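Local coordinates for protein phosphotransferase ChpT (Brucella abortus, PDB 4QPK) that relays phosphoryl groups as a dimeric histidine phosphotransferase in a phosphorelay controlling cell growth, division and survival inside mammalian host cells, at residues I58-L69 and L84-R95; V39-L50 and I208-Y217. One frame throughout, in Å; residues are numbered along the deposited sequence.

In the fold
Both contacts use helix 43-74, the first long helix of the DHp domain. Contact 1 pairs its C-terminal half with the returning helix 78-102 in the stem of the hairpin; contact 2 packs its N-terminal end, with the loop before it, against the start of helix 213-225 in the C-terminal domain. Their centres lie 26 Å apart and their nearest atoms about 9 Å. Between the two segments of this helix sits His56, the phosphorylated histidine, unmodified here, whose ring meets His211 of contact 2 edge-to-face. A bound sodium ion, at a site with Glu124 and Asn128, lies about 6 Å from the Asn91 side chain of contact 1. Both contacts also touch the second subunit.

Contact 1: I58-L69 and L84-R95; sequences IISPIGAINNGL and LIKSSARNASAR. Unlike the reference sequence in segment 58-69: Ile62 (reference Val).
Pro61 and Ser88 meet where the two helices of the DHp hairpin run close, their CA atoms 4.9 Å apart. The segments run nearly antiparallel, at 157°, with axes only 8.2 Å apart at closest approach, and no hydrogen bond crosses between them. The close spacing is consistent with the small residues Ala64, Gly68, Ser88 and Ala89 lining the seam. Ser88 CB lies 3.5 Å from Pro61 O and also meets Ile65 CG1, while Ala64 CB presses on Ser88 OG. One turn on from Pro61, Ile65 also sends its CD1 over the backbone of Ala89, 3.8 Å from Ala89 CA. Gly68 has no side chain, and Ile85 CG1 and Leu84 CD2 settle against its CA. Ile85 carries on to Leu69, the two side chains crossing at about a right angle with Ile85 CD1 3.6 Å from Leu69 CD2. Toward the other end, the Pro61 ring lies across Asn91, Pro61 CG touching Asn91 OD1, and Ile58 CG2 slides past Arg95 CB.

Bonds within the second helix hold the polar groups of this first shell. With OG beside its own backbone N (chi1 -60°), Ser88 folds back on its helix and donates to Leu84 O at 2.8 Å. That carbonyl also accepts from Ser88 N, the two donors arriving from opposite faces of its plane. Beyond them, Ser93 of the second subunit packs on Ile62, continuing the helical bundle, and Arg95 forms a salt bridge with Glu129. Arg95 NE points back along its own helix to Asn91 OD1, 2.8 Å away, using an oxygen lone pair in the amide plane.

Contact 2: V39-L50 and I208-Y217; sequences VTLSALDLGALL and IDAHSVQPYY
Tyr216 and Leu41 share the one hydrogen bond between these segments: Leu41 N donates to Tyr216 OH at 3.0 Å, with an N-H...O angle of 159°. The tyrosine reaches that far because its CG stands anti to the backbone N (chi1 169°), carrying the ring out from helix 213-225 to the loop ahead of helix 43-74.

Two CH-pi contacts engage the aromatic rings. Leu41 CD1 sits over one face of Tyr216, 4.0 Å from the ring centroid, as the two side chains slide past each other in opposite directions. At the edge of the same ring, Val39 O lies in plane, 3.5 Å from Tyr216 CE1. Leu50 CD1 comes over a face of Tyr217 and is displaced toward the rim, while the hydroxyl of that tyrosine hydrogen-bonds Lys148.

This is an interface between the two domains of ChpT: the DHp helix rests on the C-terminal domain, which resembles the ATP-binding domain of histidine kinases but lacks regions needed to bind ATP. Tyr217 also packs on Leu44 of the second subunit.

The aliphatic packing centres on Val213. Its CG2 touches Leu49 CB at 3.7 Å and is met by Leu46 CD1 and Leu50 CD2 as well. The Leu49 methyls lie against the backbone, CD1 at Ile208 O and CD2 at Ala210 N. Ile208 CG1 reaches Leu41 CD1 at 3.8 Å.

Polar bonds within each segment shape the backbone. Ser42, at the N-cap of helix 43-74, accepts from Asp45 N through its OG. In the other segment Asp209 OD2 takes Ser212 N nearly along its C-O axis, an Asx motif, and His211 N from above the carboxylate plane, an Asx turn, while Ser212 OG accepts from Asp209 N at 2.9 Å.

Contact 1: I58-L69 and L84-R95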
loop_
_atom_site.group_PDB
_atom_site.type_symbol
_atom_site.label_atom_id
_atom_site.label_comp_id
_atom_site.label_asym_id
_atom_site.label_seq_id
_atom_site.Cartn_x
_atom_site.Cartn_y
_atom_site.Cartn_z
ATOM N N ILE B 58 0.916 1.654 9.277
ATOM C CA ILE B 58 0.777 0.354 9.947
ATOM C C ILE B 58 2.026 -0.148 10.692
ATOM O O ILE B 58 1.995 -1.222 11.303
ATOM C CB ILE B 58 0.298 -0.738 8.972
ATOM C CG1 ILE B 58 1.234 -0.857 7.783
ATOM C CG2 ILE B 58 -1.120 -0.417 8.500
ATOM C CD1 ILE B 58 0.814 -1.970 6.818
ATOM N N ILE B 59 3.128 0.587 10.592
ATOM C CA ILE B 59 4.362 0.225 11.289
ATOM C C ILE B 59 4.170 0.037 12.794
ATOM O O ILE B 59 4.663 -0.938 13.368
ATOM C CB ILE B 59 5.446 1.310 11.054
ATOM C CG1 ILE B 59 6.049 1.160 9.661
ATOM C CG2 ILE B 59 6.545 1.243 12.123
ATOM C CD1 ILE B 59 6.956 2.334 9.255
ATOM N N SER B 60 3.455 0.958 13.435
ATOM C CA SER B 60 3.263 0.869 14.882
ATOM C C SER B 60 2.375 -0.308 15.314
ATOM O O SER B 60 2.743 -1.037 16.231
ATOM C CB SER B 60 2.686 2.182 15.427
ATOM O OG SER B 60 3.636 3.229 15.350
ATOM N N PRO B 61 1.194 -0.487 14.693
ATOM C CA PRO B 61 0.416 -1.647 15.168
ATOM C C PRO B 61 1.043 -2.995 14.824
ATOM O O PRO B 61 0.955 -3.920 15.643
ATOM C CB PRO B 61 -0.945 -1.481 14.461
ATOM C CG PRO B 61 -0.704 -0.577 13.330
ATOM C CD PRO B 61 0.406 0.349 13.764
ATOM N N ILE B 62 1.712 -3.112 13.679
ATOM C CA ILE B 62 2.397 -4.373 13.397
ATOM C C ILE B 62 3.584 -4.552 14.366
ATOM O O ILE B 62 3.833 -5.649 14.857
ATOM C CB ILE B 62 2.830 -4.444 11.916
ATOM C CG1 ILE B 62 1.565 -4.614 11.055
ATOM C CG2 ILE B 62 3.785 -5.618 11.686
ATOM C CD1 ILE B 62 1.774 -4.465 9.552
ATOM N N GLY B 63 4.286 -3.468 14.686
ATOM C CA GLY B 63 5.334 -3.563 15.691
ATOM C C GLY B 63 4.800 -3.996 17.050
ATOM O O GLY B 63 5.431 -4.793 17.741
ATOM N N ALA B 64 3.635 -3.484 17.428
ATOM C CA ALA B 64 3.041 -3.839 18.727
ATOM C C ALA B 64 2.627 -5.303 18.766
ATOM O O ALA B 64 2.648 -5.931 19.826
ATOM C CB ALA B 64 1.846 -2.942 19.054
ATOM N N ILE B 65 2.219 -5.855 17.621
ATOM C CA ILE B 65 1.943 -7.291 17.592
ATOM C C ILE B 65 3.203 -8.071 17.968
ATOM O O ILE B 65 3.162 -8.988 18.801
ATOM C CB ILE B 65 1.454 -7.732 16.197
ATOM C CG1 ILE B 65 0.080 -7.129 15.917
ATOM C CG2 ILE B 65 1.449 -9.267 16.095
ATOM C CD1 ILE B 65 -0.351 -7.232 14.444
ATOM N N ASN B 66 4.325 -7.694 17.369
ATOM C CA ASN B 66 5.595 -8.338 17.673
ATOM C C ASN B 66 5.992 -8.122 19.143
ATOM O O ASN B 66 6.474 -9.044 19.804
ATOM C CB ASN B 66 6.669 -7.817 16.731
ATOM C CG ASN B 66 6.506 -8.350 15.312
ATOM O OD1 ASN B 66 5.940 -9.423 15.112
ATOM N ND2 ASN B 66 6.977 -7.592 14.330
ATOM N N ASN B 67 5.746 -6.921 19.663
ATOM C CA ASN B 67 6.001 -6.646 21.091
ATOM C C ASN B 67 5.174 -7.531 22.009
ATOM O O ASN B 67 5.660 -8.004 23.047
ATOM C CB ASN B 67 5.702 -5.174 21.435
ATOM C CG ASN B 67 6.612 -4.197 20.722
ATOM O OD1 ASN B 67 7.777 -4.493 20.401
ATOM N ND2 ASN B 67 6.070 -3.029 20.436
ATOM N N GLY B 68 3.906 -7.715 21.648
ATOM C CA GLY B 68 2.998 -8.562 22.407
ATOM C C GLY B 68 3.506 -9.985 22.454
ATOM O O GLY B 68 3.467 -10.640 23.506
ATOM N N LEU B 69 3.990 -10.475 21.314
ATOM C CA LEU B 69 4.545 -11.827 21.253
ATOM C C LEU B 69 5.783 -11.954 22.160
ATOM O O LEU B 69 5.987 -12.996 22.783
ATOM C CB LEU B 69 4.896 -12.222 19.811
ATOM C CG LEU B 69 3.652 -12.470 18.946
ATOM C CD1 LEU B 69 3.984 -12.602 17.460
ATOM C CD2 LEU B 69 2.913 -13.713 19.445
ATOM N N LEU B 84 -3.237 -7.181 23.816
ATOM C CA LEU B 84 -2.452 -6.264 22.996
ATOM C C LEU B 84 -2.343 -6.758 21.544
ATOM O O LEU B 84 -2.496 -5.988 20.594
ATOM C CB LEU B 84 -1.039 -6.091 23.580
ATOM C CG LEU B 84 -0.093 -5.225 22.735
ATOM C CD1 LEU B 84 -0.563 -3.766 22.682
ATOM C CD2 LEU B 84 1.319 -5.317 23.256
ATOM N N ILE B 85 -2.068 -8.046 21.378
ATOM C CA ILE B 85 -1.947 -8.617 20.040
ATOM C C ILE B 85 -3.288 -8.458 19.323
ATOM O O ILE B 85 -3.339 -8.049 18.155
ATOM C CB ILE B 85 -1.501 -10.102 20.096
ATOM C CG1 ILE B 85 -0.039 -10.204 20.563
ATOM C CG2 ILE B 85 -1.660 -10.770 18.720
ATOM C CD1 ILE B 85 0.370 -11.636 20.996
ATOM N N LYS B 86 -4.373 -8.715 20.043
ATOM C CA LYS B 86 -5.704 -8.628 19.459
ATOM C C LYS B 86 -6.066 -7.208 19.020
ATOM O O LYS B 86 -6.535 -6.998 17.899
ATOM C CB LYS B 86 -6.748 -9.148 20.463
ATOM C CG LYS B 86 -8.165 -9.222 19.872
ATOM C CD LYS B 86 -9.176 -9.756 20.873
ATOM C CE LYS B 86 -10.541 -9.948 20.219
ATOM N NZ LYS B 86 -11.536 -10.477 21.188
ATOM N N SER B 87 -5.854 -6.224 19.886
ATOM C CA SER B 87 -6.245 -4.872 19.510
ATOM C C SER B 87 -5.316 -4.298 18.436
ATOM O O SER B 87 -5.746 -3.497 17.607
ATOM C CB SER B 87 -6.301 -3.964 20.736
ATOM O OG SER B 87 -5.040 -3.863 21.365
ATOM N N SER B 88 -4.045 -4.705 18.451
ATOM C CA SER B 88 -3.096 -4.192 17.472
ATOM C C SER B 88 -3.381 -4.793 16.092
ATOM O O SER B 88 -3.250 -4.112 15.071
ATOM C CB SER B 88 -1.672 -4.493 17.903
ATOM O OG SER B 88 -1.399 -3.880 19.173
ATOM N N ALA B 89 -3.735 -6.076 16.068
ATOM C CA ALA B 89 -4.134 -6.707 14.805
ATOM C C ALA B 89 -5.424 -6.083 14.271
ATOM O O ALA B 89 -5.580 -5.900 13.055
ATOM C CB ALA B 89 -4.292 -8.229 14.981
ATOM N N ARG B 90 -6.359 -5.771 15.164
ATOM C CA ARG B 90 -7.600 -5.115 14.734
ATOM C C ARG B 90 -7.313 -3.729 14.158
ATOM O O ARG B 90 -7.904 -3.331 13.151
ATOM C CB ARG B 90 -8.603 -5.017 15.886
ATOM C CG ARG B 90 -9.943 -4.457 15.440
ATOM C CD ARG B 90 -10.994 -4.481 16.544
ATOM N NE ARG B 90 -12.253 -3.933 16.041
ATOM C CZ ARG B 90 -13.389 -3.883 16.727
ATOM N NH1 ARG B 90 -13.450 -4.371 17.961
ATOM N NH2 ARG B 90 -14.474 -3.361 16.164
ATOM N N ASN B 91 -6.397 -3.011 14.795
ATOM C CA ASN B 91 -5.942 -1.705 14.322
ATOM C C ASN B 91 -5.319 -1.804 12.924
ATOM O O ASN B 91 -5.718 -1.100 12.007
ATOM C CB ASN B 91 -4.943 -1.144 15.339
ATOM C CG ASN B 91 -4.494 0.265 15.031
ATOM O OD1 ASN B 91 -4.202 0.612 13.888
ATOM N ND2 ASN B 91 -4.391 1.084 16.075
ATOM N N ALA B 92 -4.376 -2.720 12.757
ATOM C CA ALA B 92 -3.716 -2.911 11.467
ATOM C C ALA B 92 -4.736 -3.267 10.378
ATOM O O ALA B 92 -4.707 -2.709 9.270
ATOM C CB ALA B 92 -2.653 -4.004 11.581
ATOM N N SER B 93 -5.653 -4.170 10.720
ATOM C CA SER B 93 -6.687 -4.610 9.773
ATOM C C SER B 93 -7.553 -3.433 9.349
ATOM O O SER B 93 -7.834 -3.256 8.159
ATOM C CB SER B 93 -7.564 -5.705 10.395
ATOM O OG SER B 93 -8.481 -6.240 9.436
ATOM N N ALA B 94 -7.962 -2.620 10.323
ATOM C CA ALA B 94 -8.833 -1.481 10.032
ATOM C C ALA B 94 -8.133 -0.504 9.102
ATOM O O ALA B 94 -8.743 0.030 8.188
ATOM C CB ALA B 94 -9.274 -0.777 11.317
ATOM N N ARG B 95 -6.841 -0.283 9.319
ATOM C CA ARG B 95 -6.120 0.659 8.480
ATOM C C ARG B 95 -5.953 0.114 7.052
ATOM O O ARG B 95 -6.095 0.857 6.088
ATOM C CB ARG B 95 -4.764 1.000 9.110
ATOM C CG ARG B 95 -4.949 1.841 10.353
ATOM C CD ARG B 95 -3.656 2.264 11.017
ATOM N NE ARG B 95 -3.993 2.900 12.281
ATOM C CZ ARG B 95 -4.415 4.157 12.386
ATOM N NH1 ARG B 95 -4.524 4.910 11.306
ATOM N NH2 ARG B 95 -4.736 4.659 13.567
#

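Contact 2: V39-L50 and I208-Y217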
loop_
_atom_site.group_PDB
_atom_site.type_symbol
_atom_site.label_atom_id
_atom_site.label_comp_id
_atom_site.label_asym_id
_atom_site.label_seq_id
_atom_site.Cartn_x
_atom_site.Cartn_y
_atom_site.Cartn_z
ATOM N N VAL B 39 0.912 21.772 -8.798
ATOM C CA VAL B 39 1.996 20.827 -8.995
ATOM C C VAL B 39 1.406 19.504 -9.460
ATOM O O VAL B 39 0.246 19.203 -9.170
ATOM C CB VAL B 39 2.811 20.647 -7.684
ATOM C CG1 VAL B 39 1.912 20.137 -6.563
ATOM C CG2 VAL B 39 4.013 19.730 -7.881
ATOM N N THR B 40 2.192 18.713 -10.180
ATOM C CA THR B 40 1.749 17.382 -10.552
ATOM C C THR B 40 2.839 16.340 -10.300
ATOM O O THR B 40 4.029 16.583 -10.510
ATOM C CB THR B 40 1.289 17.334 -12.034
ATOM O OG1 THR B 40 0.577 16.114 -12.273
ATOM C CG2 THR B 40 2.466 17.420 -12.987
ATOM N N LEU B 41 2.419 15.173 -9.836
ATOM C CA LEU B 41 3.347 14.074 -9.601
ATOM C C LEU B 41 3.240 13.089 -10.733
ATOM O O LEU B 41 2.149 12.856 -11.265
ATOM C CB LEU B 41 3.077 13.358 -8.268
ATOM C CG LEU B 41 3.525 13.931 -6.920
ATOM C CD1 LEU B 41 3.260 15.426 -6.784
ATOM C CD2 LEU B 41 2.859 13.148 -5.780
ATOM N N SER B 42 4.384 12.518 -11.107
ATOM C CA SER B 42 4.410 11.435 -12.079
ATOM C C SER B 42 3.663 10.252 -11.511
ATOM O O SER B 42 3.478 10.161 -10.290
ATOM C CB SER B 42 5.847 11.024 -12.417
ATOM O OG SER B 42 6.485 10.437 -11.292
ATOM N N ALA B 43 3.262 9.339 -12.385
ATOM C CA ALA B 43 2.593 8.120 -11.969
ATOM C C ALA B 43 3.471 7.342 -10.990
ATOM O O ALA B 43 2.995 6.890 -9.950
ATOM C CB ALA B 43 2.246 7.264 -13.170
ATOM N N LEU B 44 4.754 7.209 -11.313
ATOM C CA LEU B 44 5.684 6.497 -10.432
ATOM C C LEU B 44 5.807 7.135 -9.046
ATOM O O LEU B 44 5.832 6.433 -8.028
ATOM C CB LEU B 44 7.066 6.413 -11.078
ATOM C CG LEU B 44 7.162 5.420 -12.238
ATOM C CD1 LEU B 44 8.564 5.521 -12.849
ATOM C CD2 LEU B 44 6.879 4.001 -11.763
ATOM N N ASP B 45 5.900 8.459 -9.003
ATOM C CA ASP B 45 6.069 9.137 -7.731
ATOM C C ASP B 45 4.792 9.136 -6.896
ATOM O O ASP B 45 4.863 9.019 -5.672
ATOM C CB ASP B 45 6.570 10.560 -7.947
ATOM C CG ASP B 45 8.037 10.599 -8.352
ATOM O OD1 ASP B 45 8.496 11.653 -8.829
ATOM O OD2 ASP B 45 8.724 9.563 -8.195
ATOM N N LEU B 46 3.629 9.266 -7.533
ATOM C CA LEU B 46 2.382 9.215 -6.770
ATOM C C LEU B 46 2.176 7.830 -6.157
ATOM O O LEU B 46 1.857 7.713 -4.972
ATOM C CB LEU B 46 1.177 9.588 -7.647
ATOM C CG LEU B 46 -0.214 9.417 -7.016
ATOM C CD1 LEU B 46 -0.401 10.345 -5.800
ATOM C CD2 LEU B 46 -1.302 9.669 -8.071
ATOM N N GLY B 47 2.374 6.790 -6.958
ATOM C CA GLY B 47 2.198 5.429 -6.488
ATOM C C GLY B 47 3.136 5.130 -5.332
ATOM O O GLY B 47 2.733 4.530 -4.338
ATOM N N ALA B 48 4.397 5.529 -5.473
ATOM C CA ALA B 48 5.382 5.284 -4.414
ATOM C C ALA B 48 5.017 5.986 -3.108
ATOM O O ALA B 48 5.091 5.382 -2.034
ATOM C CB ALA B 48 6.779 5.721 -4.864
ATOM N N LEU B 49 4.624 7.261 -3.190
ATOM C CA LEU B 49 4.307 8.005 -1.979
ATOM C C LEU B 49 3.030 7.483 -1.312
ATOM O O LEU B 49 2.955 7.420 -0.081
ATOM C CB LEU B 49 4.185 9.504 -2.286
ATOM C CG LEU B 49 5.537 10.123 -2.634
ATOM C CD1 LEU B 49 5.354 11.574 -3.073
ATOM C CD2 LEU B 49 6.502 10.033 -1.450
ATOM N N LEU B 50 2.033 7.091 -2.102
ATOM C CA LEU B 50 0.832 6.489 -1.504
ATOM C C LEU B 50 1.176 5.183 -0.796
ATOM O O LEU B 50 0.706 4.928 0.310
ATOM C CB LEU B 50 -0.258 6.237 -2.551
ATOM C CG LEU B 50 -0.952 7.473 -3.123
ATOM C CD1 LEU B 50 -1.881 7.068 -4.260
ATOM C CD2 LEU B 50 -1.732 8.196 -2.040
ATOM N N ILE B 208 6.433 17.323 -2.313
ATOM C CA ILE B 208 5.423 16.390 -1.802
ATOM C C ILE B 208 6.123 15.137 -1.278
ATOM O O ILE B 208 7.032 14.618 -1.927
ATOM C CB ILE B 208 4.388 16.020 -2.894
ATOM C CG1 ILE B 208 3.697 17.276 -3.438
ATOM C CG2 ILE B 208 3.361 15.043 -2.362
ATOM C CD1 ILE B 208 2.927 18.053 -2.397
ATOM N N ASP B 209 5.725 14.672 -0.098
ATOM C CA ASP B 209 6.302 13.462 0.498
ATOM C C ASP B 209 5.202 12.554 1.035
ATOM O O ASP B 209 4.037 12.771 0.733
ATOM C CB ASP B 209 7.299 13.811 1.611
ATOM C CG ASP B 209 6.678 14.626 2.745
ATOM O OD1 ASP B 209 7.435 15.366 3.412
ATOM O OD2 ASP B 209 5.458 14.527 2.995
ATOM N N ALA B 210 5.559 11.555 1.843
ATOM C CA ALA B 210 4.569 10.568 2.291
ATOM C C ALA B 210 3.526 11.167 3.221
ATOM O O ALA B 210 2.465 10.580 3.451
ATOM C CB ALA B 210 5.252 9.383 2.983
ATOM N N HIS B 211 3.816 12.338 3.764
ATOM C CA HIS B 211 2.823 12.982 4.598
ATOM C C HIS B 211 1.909 13.847 3.724
ATOM O O HIS B 211 0.684 13.652 3.713
ATOM C CB HIS B 211 3.509 13.778 5.711
ATOM C CG HIS B 211 4.105 12.907 6.775
ATOM N ND1 HIS B 211 5.450 12.603 6.828
ATOM C CD2 HIS B 211 3.530 12.248 7.810
ATOM C CE1 HIS B 211 5.679 11.807 7.858
ATOM N NE2 HIS B 211 4.531 11.576 8.471
ATOM N N SER B 212 2.494 14.733 2.924
ATOM C CA SER B 212 1.686 15.634 2.103
ATOM C C SER B 212 1.048 14.998 0.863
ATOM O O SER B 212 0.267 15.659 0.179
ATOM C CB SER B 212 2.534 16.841 1.674
ATOM O OG SER B 212 3.701 16.429 0.975
ATOM N N VAL B 213 1.365 13.735 0.562
ATOM C CA VAL B 213 0.756 13.096 -0.603
ATOM C C VAL B 213 -0.749 12.930 -0.404
ATOM O O VAL B 213 -1.493 12.962 -1.366
ATOM C CB VAL B 213 1.406 11.715 -0.931
ATOM C CG1 VAL B 213 1.137 10.678 0.143
ATOM C CG2 VAL B 213 0.939 11.192 -2.298
ATOM N N GLN B 214 -1.206 12.786 0.837
ATOM C CA GLN B 214 -2.625 12.513 1.037
ATOM C C GLN B 214 -3.492 13.750 0.728
ATOM O O GLN B 214 -4.497 13.628 0.031
ATOM C CB GLN B 214 -2.883 11.987 2.459
ATOM C CG GLN B 214 -4.276 11.376 2.657
ATOM C CD GLN B 214 -5.311 12.417 2.972
ATOM O OE1 GLN B 214 -5.029 13.381 3.694
ATOM N NE2 GLN B 214 -6.524 12.230 2.458
ATOM N N PRO B 215 -3.110 14.947 1.230
ATOM C CA PRO B 215 -3.890 16.111 0.769
ATOM C C PRO B 215 -3.764 16.383 -0.734
ATOM O O PRO B 215 -4.749 16.782 -1.359
ATOM C CB PRO B 215 -3.311 17.278 1.585
ATOM C CG PRO B 215 -2.075 16.759 2.240
ATOM C CD PRO B 215 -2.273 15.282 2.394
ATOM N N TYR B 216 -2.584 16.146 -1.306
ATOM C CA TYR B 216 -2.415 16.269 -2.748
ATOM C C TYR B 216 -3.380 15.340 -3.468
ATOM O O TYR B 216 -4.111 15.742 -4.377
ATOM C CB TYR B 216 -0.962 15.960 -3.141
ATOM C CG TYR B 216 -0.778 15.805 -4.631
ATOM C CD1 TYR B 216 -0.587 16.907 -5.452
ATOM C CD2 TYR B 216 -0.831 14.548 -5.220
ATOM C CE1 TYR B 216 -0.434 16.752 -6.825
ATOM C CE2 TYR B 216 -0.689 14.385 -6.586
ATOM C CZ TYR B 216 -0.488 15.485 -7.382
ATOM O OH TYR B 216 -0.347 15.303 -8.745
ATOM N N TYR B 217 -3.403 14.089 -3.021
ATOM C CA TYR B 217 -4.243 13.058 -3.619
ATOM C C TYR B 217 -5.731 13.394 -3.518
ATOM O O TYR B 217 -6.512 13.143 -4.453
ATOM C CB TYR B 217 -3.947 11.721 -2.935
ATOM C CG TYR B 217 -4.649 10.503 -3.521
ATOM C CD1 TYR B 217 -4.444 10.111 -4.834
ATOM C CD2 TYR B 217 -5.486 9.722 -2.728
ATOM C CE1 TYR B 217 -5.076 8.987 -5.350
ATOM C CE2 TYR B 217 -6.121 8.598 -3.238
ATOM C CZ TYR B 217 -5.909 8.233 -4.547
ATOM O OH TYR B 217 -6.546 7.111 -5.037
#